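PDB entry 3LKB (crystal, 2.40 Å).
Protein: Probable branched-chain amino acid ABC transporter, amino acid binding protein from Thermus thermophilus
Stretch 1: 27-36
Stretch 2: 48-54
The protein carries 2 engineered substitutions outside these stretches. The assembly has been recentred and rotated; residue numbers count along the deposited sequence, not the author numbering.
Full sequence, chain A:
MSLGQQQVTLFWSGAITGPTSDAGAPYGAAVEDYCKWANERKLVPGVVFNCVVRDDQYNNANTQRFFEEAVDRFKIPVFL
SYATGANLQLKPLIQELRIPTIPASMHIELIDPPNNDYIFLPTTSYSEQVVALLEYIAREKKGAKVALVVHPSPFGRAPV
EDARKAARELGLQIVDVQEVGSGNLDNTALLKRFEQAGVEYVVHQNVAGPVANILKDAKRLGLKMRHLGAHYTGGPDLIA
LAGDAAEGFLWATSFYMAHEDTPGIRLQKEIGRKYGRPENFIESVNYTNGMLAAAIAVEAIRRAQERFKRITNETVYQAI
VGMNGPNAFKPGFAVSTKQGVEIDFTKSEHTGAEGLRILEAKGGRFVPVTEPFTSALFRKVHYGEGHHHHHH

Stretch 1 27-36: YGAAVEDYCK
Stretch 2, residues 48-54: VFNCVVR

A helix, 27-36, packs against a strand, 48-54, almost antiparallel: their N-to-C directions make 172°, and the axes approach to 8.6 Å. Both continue beyond. Helical phi/psi values stay near -62/-43, with i to i+4 bonds such as Cys35 N to Val31 O at 3.0 Å; the strand stays extended, from -80/127 at Phe49 to -120/108 at Val53. Register is set by Glu32 and Cys51, whose CA atoms lie 6.3 Å apart.

No hydrogen bond crosses the contact, so van der Waals packing carries it, of side chains on each other and on the helix backbone. The strand alternates: Phe49, Cys51 and Val53 send CA-to-CB toward the helix, Asn50 and Val52 away. Val31 and Cys35 point toward the strand and Glu32 sideways.

Cys35, chi1 t, places SG 3.2 Å from Phe49 CB and 3.7 Å from Cys51 CB, a tight fit that seats the sulfur against two alternate strand residues. Phe49 adopts m (chi2 -84°), and its ring leads away from the helix; Cys35 SG sits 5.0 Å from the ring centroid, obliquely at 53° off the normal. Cys51, also t, carries its SG to 3.6 Å from Glu32 CA.

Val53, chi1 161° (t), brings CG2 to 4.0 Å from Glu32 CB, 4.3 Å from Val31 CG1 (Val31 also t) and 4.2 Å from Gly28 O. Gly28 has no side chain, and an ideal CB there would point toward the strand, 4.0 Å from Val53 CG1.

Glu32 is extended through chi1 and chi2 (both t), with chi3 -40°. Glu32 CG lies 3.9 Å from Cys51 SG, and Glu32 OE1 comes to 4.1 Å from Val53 CG2; Glu32 OE2 forms a salt bridge one turn along with Lys36 NZ, 3.4 Å, a weak hydrogen bond. Lys36 reaches it with chi1 t, chi2 129°, chi3 m and chi4 t.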

# COMPACT_ATOMS: atom_id res chain seq x y z
N TYR A 27 6.08 1.06 -8.25
CA TYR A 27 7.50 1.30 -8.46
C TYR A 27 8.40 0.28 -7.73
O TYR A 27 9.31 -0.29 -8.33
CB TYR A 27 7.84 2.70 -7.93
CG TYR A 27 9.16 3.24 -8.38
CD1 TYR A 27 9.22 4.25 -9.34
CD2 TYR A 27 10.36 2.77 -7.84
CE1 TYR A 27 10.44 4.78 -9.76
CE2 TYR A 27 11.59 3.31 -8.26
CZ TYR A 27 11.62 4.31 -9.22
OH TYR A 27 12.82 4.88 -9.65
N GLY A 28 8.16 0.07 -6.43
CA GLY A 28 8.95 -0.85 -5.65
C GLY A 28 8.80 -2.22 -6.27
O GLY A 28 9.77 -2.95 -6.46
N ALA A 29 7.57 -2.53 -6.66
CA ALA A 29 7.29 -3.86 -7.16
C ALA A 29 8.10 -4.13 -8.45
O ALA A 29 8.64 -5.22 -8.66
CB ALA A 29 5.73 -4.02 -7.40
N ALA A 30 8.16 -3.13 -9.32
CA ALA A 30 8.91 -3.25 -10.59
C ALA A 30 10.39 -3.49 -10.31
O ALA A 30 11.02 -4.28 -10.99
CB ALA A 30 8.72 -2.02 -11.47
N VAL A 31 10.95 -2.84 -9.29
CA VAL A 31 12.38 -3.00 -9.04
C VAL A 31 12.64 -4.48 -8.64
O VAL A 31 13.54 -5.13 -9.13
CB VAL A 31 12.87 -2.08 -7.92
CG1 VAL A 31 14.27 -2.44 -7.55
CG2 VAL A 31 12.77 -0.63 -8.29
N GLU A 32 11.81 -4.98 -7.72
CA GLU A 32 11.96 -6.32 -7.23
C GLU A 32 11.79 -7.30 -8.38
O GLU A 32 12.58 -8.21 -8.52
CB GLU A 32 10.94 -6.62 -6.15
CG GLU A 32 11.17 -7.97 -5.53
CD GLU A 32 10.36 -8.20 -4.25
OE1 GLU A 32 10.22 -7.25 -3.42
OE2 GLU A 32 9.88 -9.35 -4.09
N ASP A 33 10.77 -7.07 -9.21
CA ASP A 33 10.50 -7.96 -10.35
C ASP A 33 11.62 -8.03 -11.40
O ASP A 33 12.00 -9.12 -11.84
CB ASP A 33 9.15 -7.63 -11.00
CG ASP A 33 8.00 -8.03 -10.10
OD1 ASP A 33 8.32 -8.65 -9.07
OD2 ASP A 33 6.82 -7.71 -10.39
N TYR A 34 12.10 -6.87 -11.76
CA TYR A 34 13.14 -6.78 -12.76
C TYR A 34 14.42 -7.46 -12.28
O TYR A 34 15.09 -8.18 -13.03
CB TYR A 34 13.41 -5.32 -13.06
CG TYR A 34 14.22 -5.23 -14.32
CD1 TYR A 34 13.59 -5.39 -15.52
CD2 TYR A 34 15.58 -5.01 -14.23
CE1 TYR A 34 14.31 -5.36 -16.68
CE2 TYR A 34 16.32 -4.98 -15.39
CZ TYR A 34 15.68 -5.16 -16.59
OH TYR A 34 16.42 -5.16 -17.74
N CYS A 35 14.74 -7.21 -11.01
CA CYS A 35 15.92 -7.79 -10.41
C CYS A 35 15.81 -9.31 -10.41
O CYS A 35 16.80 -10.03 -10.60
CB CYS A 35 16.11 -7.28 -9.00
SG CYS A 35 17.71 -7.72 -8.25
N LYS A 36 14.56 -9.76 -10.21
CA LYS A 36 14.21 -11.18 -10.20
C LYS A 36 14.42 -11.76 -11.58
O LYS A 36 15.01 -12.83 -11.76
CB LYS A 36 12.75 -11.33 -9.81
CG LYS A 36 12.44 -12.63 -9.09
CD LYS A 36 11.69 -12.40 -7.79
CE LYS A 36 12.61 -11.85 -6.72
NZ LYS A 36 11.90 -11.69 -5.42
N VAL A 48 24.86 -12.86 -9.22
CA VAL A 48 23.47 -13.02 -8.74
C VAL A 48 23.06 -11.78 -7.96
O VAL A 48 23.81 -11.33 -7.08
CB VAL A 48 23.14 -14.40 -8.07
CG1 VAL A 48 24.18 -15.43 -8.44
CG2 VAL A 48 23.04 -14.31 -6.56
N PHE A 49 21.94 -11.19 -8.34
CA PHE A 49 21.46 -10.01 -7.63
C PHE A 49 20.76 -10.41 -6.35
O PHE A 49 19.88 -11.27 -6.34
CB PHE A 49 20.58 -9.10 -8.50
CG PHE A 49 21.33 -8.42 -9.63
CD1 PHE A 49 22.04 -7.24 -9.41
CD2 PHE A 49 21.35 -8.98 -10.90
CE1 PHE A 49 22.74 -6.62 -10.44
CE2 PHE A 49 22.04 -8.38 -11.95
CZ PHE A 49 22.74 -7.20 -11.73
N ASN A 50 21.21 -9.81 -5.26
CA ASN A 50 20.48 -9.80 -4.03
C ASN A 50 19.54 -8.54 -4.05
O ASN A 50 19.97 -7.37 -4.08
CB ASN A 50 21.48 -9.77 -2.88
CG ASN A 50 20.82 -9.72 -1.55
OD1 ASN A 50 19.86 -10.43 -1.34
ND2 ASN A 50 21.33 -8.88 -0.63
N CYS A 51 18.25 -8.81 -4.06
CA CYS A 51 17.27 -7.77 -4.24
C CYS A 51 16.76 -7.25 -2.91
O CYS A 51 16.08 -7.96 -2.21
CB CYS A 51 16.09 -8.31 -5.00
SG CYS A 51 14.88 -6.95 -5.15
N VAL A 52 17.10 -6.02 -2.56
CA VAL A 52 16.65 -5.48 -1.31
C VAL A 52 15.76 -4.27 -1.55
O VAL A 52 16.21 -3.22 -2.04
CB VAL A 52 17.81 -5.18 -0.40
CG1 VAL A 52 17.31 -4.57 0.88
CG2 VAL A 52 18.61 -6.49 -0.14
N VAL A 53 14.48 -4.45 -1.21
CA VAL A 53 13.43 -3.46 -1.43
C VAL A 53 12.84 -3.10 -0.08
O VAL A 53 12.13 -3.91 0.51
CB VAL A 53 12.34 -4.05 -2.33
CG1 VAL A 53 11.06 -3.26 -2.20
CG2 VAL A 53 12.82 -4.07 -3.79
N ARG A 54 13.13 -1.88 0.39
CA ARG A 54 12.70 -1.44 1.74
C ARG A 54 11.58 -0.41 1.63
O ARG A 54 11.63 0.53 0.81
CB ARG A 54 13.86 -0.81 2.52
CG ARG A 54 15.16 -1.63 2.54
CD ARG A 54 15.46 -2.19 3.90
NE ARG A 54 15.15 -3.60 4.02
CZ ARG A 54 16.00 -4.54 4.47
NH1 ARG A 54 17.24 -4.22 4.83
NH2 ARG A 54 15.58 -5.79 4.57